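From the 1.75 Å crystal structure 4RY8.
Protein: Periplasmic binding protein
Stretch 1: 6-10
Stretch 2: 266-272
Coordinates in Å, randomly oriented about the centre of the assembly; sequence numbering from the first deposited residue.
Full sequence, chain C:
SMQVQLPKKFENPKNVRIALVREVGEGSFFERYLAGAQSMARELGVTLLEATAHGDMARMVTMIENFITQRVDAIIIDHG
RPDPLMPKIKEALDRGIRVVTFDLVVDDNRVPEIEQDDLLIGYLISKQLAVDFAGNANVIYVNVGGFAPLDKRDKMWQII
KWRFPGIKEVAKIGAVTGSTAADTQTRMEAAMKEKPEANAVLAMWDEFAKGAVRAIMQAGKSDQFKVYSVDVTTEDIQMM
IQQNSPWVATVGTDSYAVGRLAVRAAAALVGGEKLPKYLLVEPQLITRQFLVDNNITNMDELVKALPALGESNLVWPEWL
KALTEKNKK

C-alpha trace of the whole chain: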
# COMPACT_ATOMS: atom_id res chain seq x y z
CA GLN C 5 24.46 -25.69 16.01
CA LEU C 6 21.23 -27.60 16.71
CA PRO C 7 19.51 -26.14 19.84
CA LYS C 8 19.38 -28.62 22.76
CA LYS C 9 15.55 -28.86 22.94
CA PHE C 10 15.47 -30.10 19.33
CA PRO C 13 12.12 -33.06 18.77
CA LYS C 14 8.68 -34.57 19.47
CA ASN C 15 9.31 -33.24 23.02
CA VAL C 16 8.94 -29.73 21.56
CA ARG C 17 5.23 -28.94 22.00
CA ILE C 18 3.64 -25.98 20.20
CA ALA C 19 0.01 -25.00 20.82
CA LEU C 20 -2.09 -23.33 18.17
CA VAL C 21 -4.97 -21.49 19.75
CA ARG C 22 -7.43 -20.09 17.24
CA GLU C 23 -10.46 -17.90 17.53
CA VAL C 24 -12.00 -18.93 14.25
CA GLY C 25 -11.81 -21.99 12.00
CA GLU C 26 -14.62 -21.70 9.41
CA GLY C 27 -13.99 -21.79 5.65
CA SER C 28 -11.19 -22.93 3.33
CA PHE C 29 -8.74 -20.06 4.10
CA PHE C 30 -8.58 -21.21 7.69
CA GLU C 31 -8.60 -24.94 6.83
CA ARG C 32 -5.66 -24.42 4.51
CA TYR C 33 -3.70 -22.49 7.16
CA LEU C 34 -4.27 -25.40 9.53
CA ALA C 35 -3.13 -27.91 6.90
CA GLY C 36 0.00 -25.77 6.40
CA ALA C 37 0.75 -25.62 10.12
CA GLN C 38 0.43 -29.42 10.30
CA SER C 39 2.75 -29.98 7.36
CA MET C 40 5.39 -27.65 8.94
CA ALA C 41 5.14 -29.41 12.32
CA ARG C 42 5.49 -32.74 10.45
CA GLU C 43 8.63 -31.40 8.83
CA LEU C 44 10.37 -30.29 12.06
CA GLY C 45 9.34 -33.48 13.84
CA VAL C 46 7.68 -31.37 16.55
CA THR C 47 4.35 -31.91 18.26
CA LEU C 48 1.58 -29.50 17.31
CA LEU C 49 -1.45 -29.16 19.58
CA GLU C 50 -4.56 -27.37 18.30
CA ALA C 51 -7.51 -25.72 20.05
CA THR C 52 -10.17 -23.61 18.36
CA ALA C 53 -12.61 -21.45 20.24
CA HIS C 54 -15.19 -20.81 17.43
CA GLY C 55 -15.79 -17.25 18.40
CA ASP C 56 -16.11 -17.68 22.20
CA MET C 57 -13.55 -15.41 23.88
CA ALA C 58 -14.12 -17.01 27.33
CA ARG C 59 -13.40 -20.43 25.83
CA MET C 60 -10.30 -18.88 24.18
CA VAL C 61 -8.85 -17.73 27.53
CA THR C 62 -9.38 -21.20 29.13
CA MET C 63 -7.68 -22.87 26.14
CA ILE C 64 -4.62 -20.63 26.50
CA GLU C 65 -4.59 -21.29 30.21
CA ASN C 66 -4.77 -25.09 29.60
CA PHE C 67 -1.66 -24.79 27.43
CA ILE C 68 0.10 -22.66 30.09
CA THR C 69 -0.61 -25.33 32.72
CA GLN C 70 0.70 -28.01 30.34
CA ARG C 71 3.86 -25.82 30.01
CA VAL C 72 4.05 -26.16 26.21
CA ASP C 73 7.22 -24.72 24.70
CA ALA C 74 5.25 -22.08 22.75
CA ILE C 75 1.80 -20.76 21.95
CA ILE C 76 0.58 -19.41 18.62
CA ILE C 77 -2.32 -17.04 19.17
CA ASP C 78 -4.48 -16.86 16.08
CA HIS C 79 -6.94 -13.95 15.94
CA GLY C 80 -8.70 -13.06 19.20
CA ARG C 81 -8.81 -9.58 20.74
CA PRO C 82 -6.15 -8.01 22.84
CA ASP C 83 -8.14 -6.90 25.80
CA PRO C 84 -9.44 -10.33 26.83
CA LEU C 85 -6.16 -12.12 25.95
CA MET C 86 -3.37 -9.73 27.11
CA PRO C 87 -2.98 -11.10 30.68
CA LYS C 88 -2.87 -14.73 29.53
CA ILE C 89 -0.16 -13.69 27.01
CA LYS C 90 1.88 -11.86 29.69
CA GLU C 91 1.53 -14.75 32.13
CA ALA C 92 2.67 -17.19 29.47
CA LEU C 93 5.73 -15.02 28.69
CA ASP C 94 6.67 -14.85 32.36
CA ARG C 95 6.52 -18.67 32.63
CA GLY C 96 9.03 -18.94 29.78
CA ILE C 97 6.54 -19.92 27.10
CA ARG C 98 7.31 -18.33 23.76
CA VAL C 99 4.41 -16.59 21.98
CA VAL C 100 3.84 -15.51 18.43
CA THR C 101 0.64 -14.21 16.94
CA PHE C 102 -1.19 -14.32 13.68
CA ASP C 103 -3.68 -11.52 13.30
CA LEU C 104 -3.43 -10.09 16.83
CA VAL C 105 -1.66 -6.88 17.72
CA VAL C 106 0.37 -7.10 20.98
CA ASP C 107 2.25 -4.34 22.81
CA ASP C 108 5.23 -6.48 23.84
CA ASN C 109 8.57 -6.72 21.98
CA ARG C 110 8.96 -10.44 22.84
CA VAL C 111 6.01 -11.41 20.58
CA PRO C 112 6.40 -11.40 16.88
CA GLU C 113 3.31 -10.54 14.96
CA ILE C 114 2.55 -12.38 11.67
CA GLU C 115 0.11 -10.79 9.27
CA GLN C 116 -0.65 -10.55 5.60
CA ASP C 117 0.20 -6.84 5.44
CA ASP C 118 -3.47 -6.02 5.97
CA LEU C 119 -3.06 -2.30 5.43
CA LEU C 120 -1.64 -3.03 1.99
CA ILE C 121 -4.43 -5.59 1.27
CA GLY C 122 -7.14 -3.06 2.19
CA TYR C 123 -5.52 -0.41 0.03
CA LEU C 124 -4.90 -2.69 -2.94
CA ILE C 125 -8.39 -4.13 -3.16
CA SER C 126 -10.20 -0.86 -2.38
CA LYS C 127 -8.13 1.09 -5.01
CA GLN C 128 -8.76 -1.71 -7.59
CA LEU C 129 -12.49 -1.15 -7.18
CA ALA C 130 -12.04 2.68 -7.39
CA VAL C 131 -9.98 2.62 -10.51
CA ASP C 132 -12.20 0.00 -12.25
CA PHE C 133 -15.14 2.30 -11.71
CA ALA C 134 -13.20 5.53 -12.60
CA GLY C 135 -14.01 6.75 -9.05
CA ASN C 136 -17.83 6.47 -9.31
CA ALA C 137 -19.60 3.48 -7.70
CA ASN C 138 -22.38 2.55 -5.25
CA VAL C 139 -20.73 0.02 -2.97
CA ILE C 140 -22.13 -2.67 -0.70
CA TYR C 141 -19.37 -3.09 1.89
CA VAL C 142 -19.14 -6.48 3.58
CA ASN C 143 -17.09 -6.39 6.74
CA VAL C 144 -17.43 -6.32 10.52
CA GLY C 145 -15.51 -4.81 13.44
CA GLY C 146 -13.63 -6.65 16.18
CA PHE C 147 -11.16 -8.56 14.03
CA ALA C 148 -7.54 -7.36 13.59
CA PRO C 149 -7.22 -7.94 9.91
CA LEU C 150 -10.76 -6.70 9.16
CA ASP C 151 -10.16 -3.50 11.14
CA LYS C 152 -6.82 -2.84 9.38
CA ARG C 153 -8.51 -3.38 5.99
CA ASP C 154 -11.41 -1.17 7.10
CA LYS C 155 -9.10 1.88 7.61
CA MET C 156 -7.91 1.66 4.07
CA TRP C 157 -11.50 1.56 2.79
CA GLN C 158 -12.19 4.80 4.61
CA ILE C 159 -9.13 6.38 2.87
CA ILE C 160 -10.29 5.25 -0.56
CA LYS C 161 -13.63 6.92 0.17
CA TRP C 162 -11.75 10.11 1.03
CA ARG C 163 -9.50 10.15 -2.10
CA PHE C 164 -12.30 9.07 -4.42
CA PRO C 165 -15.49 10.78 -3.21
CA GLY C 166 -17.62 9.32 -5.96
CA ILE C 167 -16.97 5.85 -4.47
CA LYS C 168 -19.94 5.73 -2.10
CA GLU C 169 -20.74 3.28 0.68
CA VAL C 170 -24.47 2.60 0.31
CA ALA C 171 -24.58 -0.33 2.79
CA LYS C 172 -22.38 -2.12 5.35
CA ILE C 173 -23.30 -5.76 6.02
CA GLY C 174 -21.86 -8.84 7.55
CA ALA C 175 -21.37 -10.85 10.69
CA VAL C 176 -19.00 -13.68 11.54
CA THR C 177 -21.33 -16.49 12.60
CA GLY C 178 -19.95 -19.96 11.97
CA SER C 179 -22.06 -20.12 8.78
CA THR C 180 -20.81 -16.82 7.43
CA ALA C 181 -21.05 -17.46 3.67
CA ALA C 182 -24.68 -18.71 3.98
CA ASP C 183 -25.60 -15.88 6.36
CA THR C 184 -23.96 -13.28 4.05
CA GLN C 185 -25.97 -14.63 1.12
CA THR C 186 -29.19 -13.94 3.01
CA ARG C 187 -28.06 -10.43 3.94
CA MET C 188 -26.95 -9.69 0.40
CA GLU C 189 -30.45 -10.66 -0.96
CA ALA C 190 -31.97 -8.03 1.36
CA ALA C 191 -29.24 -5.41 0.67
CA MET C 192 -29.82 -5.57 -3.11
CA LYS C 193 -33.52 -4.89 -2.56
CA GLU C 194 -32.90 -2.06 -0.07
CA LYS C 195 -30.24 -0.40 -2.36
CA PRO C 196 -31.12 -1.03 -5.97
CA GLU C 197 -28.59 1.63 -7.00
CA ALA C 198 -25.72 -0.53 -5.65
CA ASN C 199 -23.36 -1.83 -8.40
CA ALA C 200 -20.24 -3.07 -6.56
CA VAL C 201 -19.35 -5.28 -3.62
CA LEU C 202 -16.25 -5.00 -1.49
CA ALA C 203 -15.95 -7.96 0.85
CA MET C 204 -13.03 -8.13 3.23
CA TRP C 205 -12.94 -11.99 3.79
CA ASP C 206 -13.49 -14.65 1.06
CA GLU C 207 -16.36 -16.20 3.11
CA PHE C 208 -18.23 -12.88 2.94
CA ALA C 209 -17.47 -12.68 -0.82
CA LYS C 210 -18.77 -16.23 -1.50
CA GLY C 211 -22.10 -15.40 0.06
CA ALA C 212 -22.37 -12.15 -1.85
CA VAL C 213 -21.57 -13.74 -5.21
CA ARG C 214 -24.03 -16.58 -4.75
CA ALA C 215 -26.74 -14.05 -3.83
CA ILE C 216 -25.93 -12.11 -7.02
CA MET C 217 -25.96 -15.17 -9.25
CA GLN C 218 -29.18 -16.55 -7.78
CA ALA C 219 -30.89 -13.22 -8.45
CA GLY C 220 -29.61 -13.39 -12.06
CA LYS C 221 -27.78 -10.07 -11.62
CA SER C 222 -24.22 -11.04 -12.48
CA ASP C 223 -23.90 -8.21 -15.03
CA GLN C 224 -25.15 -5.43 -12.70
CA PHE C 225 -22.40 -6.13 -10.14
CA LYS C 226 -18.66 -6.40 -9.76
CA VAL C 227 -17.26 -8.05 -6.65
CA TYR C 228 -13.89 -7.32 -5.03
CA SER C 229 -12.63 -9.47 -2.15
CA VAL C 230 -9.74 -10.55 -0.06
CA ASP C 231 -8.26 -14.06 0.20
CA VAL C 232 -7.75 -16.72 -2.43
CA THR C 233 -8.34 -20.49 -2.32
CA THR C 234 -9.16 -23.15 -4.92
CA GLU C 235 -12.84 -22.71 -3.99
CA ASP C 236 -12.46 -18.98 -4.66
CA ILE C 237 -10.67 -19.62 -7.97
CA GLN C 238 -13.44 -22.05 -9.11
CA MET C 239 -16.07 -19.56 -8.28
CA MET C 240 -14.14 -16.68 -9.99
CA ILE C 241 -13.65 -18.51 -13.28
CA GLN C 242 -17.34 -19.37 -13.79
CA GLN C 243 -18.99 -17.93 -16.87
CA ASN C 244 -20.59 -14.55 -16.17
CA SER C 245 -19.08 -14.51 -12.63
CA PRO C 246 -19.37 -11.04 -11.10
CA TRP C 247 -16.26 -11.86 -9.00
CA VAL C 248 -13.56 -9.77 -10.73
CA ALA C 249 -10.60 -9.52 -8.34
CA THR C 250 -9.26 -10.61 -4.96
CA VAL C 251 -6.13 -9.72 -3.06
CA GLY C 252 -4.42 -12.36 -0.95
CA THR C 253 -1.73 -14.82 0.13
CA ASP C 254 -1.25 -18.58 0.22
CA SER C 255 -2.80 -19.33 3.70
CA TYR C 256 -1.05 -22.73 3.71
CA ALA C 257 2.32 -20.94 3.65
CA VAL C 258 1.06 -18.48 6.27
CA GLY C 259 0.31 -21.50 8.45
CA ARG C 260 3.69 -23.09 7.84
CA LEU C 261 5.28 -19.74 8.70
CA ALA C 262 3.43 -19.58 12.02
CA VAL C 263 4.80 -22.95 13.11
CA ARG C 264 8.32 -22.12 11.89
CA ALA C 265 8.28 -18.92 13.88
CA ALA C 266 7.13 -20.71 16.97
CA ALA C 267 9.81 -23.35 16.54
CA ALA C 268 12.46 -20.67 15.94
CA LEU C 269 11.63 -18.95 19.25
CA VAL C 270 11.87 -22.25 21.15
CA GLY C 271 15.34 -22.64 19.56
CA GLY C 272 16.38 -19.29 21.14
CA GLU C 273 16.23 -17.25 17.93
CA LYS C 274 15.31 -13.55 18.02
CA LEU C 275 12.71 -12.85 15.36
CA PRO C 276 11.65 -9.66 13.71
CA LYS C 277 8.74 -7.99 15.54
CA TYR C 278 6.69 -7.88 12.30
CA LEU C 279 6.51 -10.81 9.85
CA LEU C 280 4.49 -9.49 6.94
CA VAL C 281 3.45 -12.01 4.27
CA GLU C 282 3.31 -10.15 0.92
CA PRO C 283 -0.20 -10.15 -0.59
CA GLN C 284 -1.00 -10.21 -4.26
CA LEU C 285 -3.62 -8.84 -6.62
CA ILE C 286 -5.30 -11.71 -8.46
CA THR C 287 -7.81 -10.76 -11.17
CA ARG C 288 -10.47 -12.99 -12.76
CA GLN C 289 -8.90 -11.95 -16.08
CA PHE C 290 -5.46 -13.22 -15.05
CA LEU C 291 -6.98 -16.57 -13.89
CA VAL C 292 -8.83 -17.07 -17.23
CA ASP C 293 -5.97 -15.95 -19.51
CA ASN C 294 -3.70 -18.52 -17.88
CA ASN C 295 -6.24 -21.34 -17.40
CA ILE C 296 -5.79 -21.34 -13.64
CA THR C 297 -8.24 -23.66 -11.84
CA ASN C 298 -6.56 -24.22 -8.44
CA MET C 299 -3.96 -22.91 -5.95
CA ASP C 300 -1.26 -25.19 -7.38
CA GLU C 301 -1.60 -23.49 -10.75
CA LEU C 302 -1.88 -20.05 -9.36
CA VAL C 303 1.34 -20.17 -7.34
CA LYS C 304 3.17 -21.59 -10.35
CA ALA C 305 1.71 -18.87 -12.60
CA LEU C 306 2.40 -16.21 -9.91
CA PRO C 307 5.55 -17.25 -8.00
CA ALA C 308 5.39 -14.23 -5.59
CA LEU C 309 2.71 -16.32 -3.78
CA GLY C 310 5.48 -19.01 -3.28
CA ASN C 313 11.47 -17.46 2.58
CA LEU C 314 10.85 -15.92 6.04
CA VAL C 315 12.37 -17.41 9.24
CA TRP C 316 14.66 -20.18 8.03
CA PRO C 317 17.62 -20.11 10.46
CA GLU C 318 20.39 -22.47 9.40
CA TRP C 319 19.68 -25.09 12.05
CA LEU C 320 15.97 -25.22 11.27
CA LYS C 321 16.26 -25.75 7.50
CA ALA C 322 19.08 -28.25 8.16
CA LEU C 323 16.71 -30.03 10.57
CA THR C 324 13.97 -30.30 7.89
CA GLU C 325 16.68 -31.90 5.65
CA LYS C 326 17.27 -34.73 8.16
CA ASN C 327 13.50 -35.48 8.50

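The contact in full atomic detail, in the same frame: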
# COMPACT_ATOMS: atom_id res chain seq x y z
N LEU C 6 22.61 -27.20 16.41
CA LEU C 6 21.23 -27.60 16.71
C LEU C 6 20.89 -27.27 18.17
O LEU C 6 21.57 -27.77 19.06
CB LEU C 6 21.07 -29.10 16.50
CG LEU C 6 19.71 -29.67 16.84
CD1 LEU C 6 18.71 -29.27 15.76
CD2 LEU C 6 19.79 -31.18 16.99
N PRO C 7 19.84 -26.46 18.43
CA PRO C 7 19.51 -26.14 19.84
C PRO C 7 19.21 -27.41 20.63
O PRO C 7 18.76 -28.39 20.04
CB PRO C 7 18.26 -25.24 19.74
CG PRO C 7 18.16 -24.83 18.31
CD PRO C 7 18.82 -25.92 17.50
N LYS C 8 19.49 -27.41 21.94
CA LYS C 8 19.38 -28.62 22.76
C LYS C 8 17.99 -29.24 22.69
O LYS C 8 17.86 -30.44 22.42
CB LYS C 8 19.77 -28.35 24.22
N LYS C 9 16.96 -28.41 22.88
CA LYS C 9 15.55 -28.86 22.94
C LYS C 9 15.09 -29.63 21.70
O LYS C 9 14.17 -30.45 21.78
CB LYS C 9 14.60 -27.68 23.18
CG LYS C 9 14.59 -27.19 24.62
CD LYS C 9 14.02 -25.79 24.74
CE LYS C 9 14.09 -25.30 26.18
NZ LYS C 9 13.10 -25.99 27.05
N PHE C 10 15.72 -29.35 20.56
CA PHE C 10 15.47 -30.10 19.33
C PHE C 10 16.44 -31.27 19.25
O PHE C 10 16.50 -31.93 18.22
CB PHE C 10 15.61 -29.20 18.09
CG PHE C 10 14.51 -28.18 17.96
CD1 PHE C 10 14.54 -27.01 18.71
CD2 PHE C 10 13.43 -28.41 17.12
CE1 PHE C 10 13.52 -26.07 18.60
CE2 PHE C 10 12.41 -27.49 17.01
CZ PHE C 10 12.45 -26.31 17.75
N ALA C 266 7.25 -20.15 15.66
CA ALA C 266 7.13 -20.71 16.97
C ALA C 266 8.35 -21.57 17.27
O ALA C 266 8.97 -21.44 18.31
CB ALA C 266 5.88 -21.55 17.06
N ALA C 267 8.71 -22.42 16.32
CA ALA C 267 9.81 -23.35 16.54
C ALA C 267 11.14 -22.60 16.63
O ALA C 267 12.01 -22.98 17.41
CB ALA C 267 9.86 -24.39 15.43
N ALA C 268 11.28 -21.53 15.86
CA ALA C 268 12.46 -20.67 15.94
C ALA C 268 12.63 -20.07 17.33
O ALA C 268 13.72 -20.08 17.90
CB ALA C 268 12.40 -19.57 14.87
N LEU C 269 11.54 -19.54 17.90
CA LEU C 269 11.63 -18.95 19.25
C LEU C 269 12.07 -19.98 20.27
O LEU C 269 12.92 -19.69 21.08
CB LEU C 269 10.29 -18.36 19.69
CG LEU C 269 9.82 -17.16 18.88
CD1 LEU C 269 8.34 -16.91 19.14
CD2 LEU C 269 10.68 -15.93 19.15
N VAL C 270 11.51 -21.18 20.20
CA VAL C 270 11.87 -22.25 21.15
C VAL C 270 13.38 -22.56 21.03
O VAL C 270 14.04 -22.76 22.04
CB VAL C 270 11.01 -23.52 20.95
CG1 VAL C 270 11.58 -24.70 21.73
CG2 VAL C 270 9.56 -23.26 21.37
N GLY C 271 13.90 -22.56 19.81
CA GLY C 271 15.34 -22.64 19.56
C GLY C 271 16.22 -21.47 20.02
O GLY C 271 17.43 -21.50 19.83
N GLY C 272 15.62 -20.42 20.60
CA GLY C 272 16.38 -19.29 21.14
C GLY C 272 16.63 -18.16 20.16
O GLY C 272 17.32 -17.19 20.48

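Residues 6-10 form no regular helix or strand, but they are not shapeless. A type I beta turn runs from Pro7 to Phe10, with Lys8 and Lys9 at its corner positions, and it is closed by a weak hydrogen bond from Phe10 N to Pro7 O at 3.2 Å. The turn matters because it brings the side chains of Pro7, Lys9 and Phe10 to bear on the same target: in all three, the CA-to-CB bond points toward the second stretch, while Leu6 and Lys8 stay out of reach.

That target is the last turn of a helix. Residues 266-270 are helical, with Val270 N bonded to Ala266 O at 3.2 Å and Gly271 N to Ala267 O at 3.1 Å. The chain then leaves helical geometry at Gly272, whose positive phi of 90° goes with a Schellman motif; Gly272 N closes back on Leu269 O at 2.8 Å. At these backbone angles a CB would be jammed against the carbonyl O of Gly271, so glycine is called for by the backbone alone, whatever the first stretch does. The two backbones come nearest, CA to CA, at 5.5 Å between Pro7 CA and Gly271 CA, and no hydrogen bond crosses between them. Packing alone joins them, burying 243 Å² over both sides.

Phe10 gives the contact its centre. With chi1 at -70° (m) and chi2 at 80°, its buried ring reaches along the helix end. Phe10 CZ lies 4.0 Å from Ala267 CB and 3.4 Å from Ala267 O, and Phe10 CE1 lies 3.9 Å from Val270 CG1. The ring also presents its edge to the backbone, Phe10 CE1 standing 3.7 Å from Gly271 N, an amide already committed to Ala267 O within the helix. A flat aromatic suits this place because it can touch two apolar side chains and the backbone beside them while asking for no polar partner. Ala267 keeps its share small: a single methyl meets the tip of the ring. Val270, with chi1 at 168° (t), uses CG1 to meet both the ring and the aliphatic part of Lys9, whose CD is 4.0 Å away. Lys9 is exposed, so its methylenes can cover Val270 while its NZ lies well beyond that contact.

Pro7 and Gly271 fit as a pair. Pro7 CG packs 3.7 Å from Gly271 O, the rigid ring lying against a stretch of bare main chain. An ideal CB on Gly271 would fall only 3.3 Å from Pro7 CG, a tight approach, so the absence of a side chain lets the proline sit close. The two glycines thus answer different demands: Gly272 suits the turn of its own backbone, Gly271 the neighbour across the contact. Ala268 and Leu269 direct their CA-to-CB bonds away and take no part. The rule to read here is economical: a short turn aims three side chains at a helix end, and the missing side chain of Gly271 leaves room for the ring of Pro7.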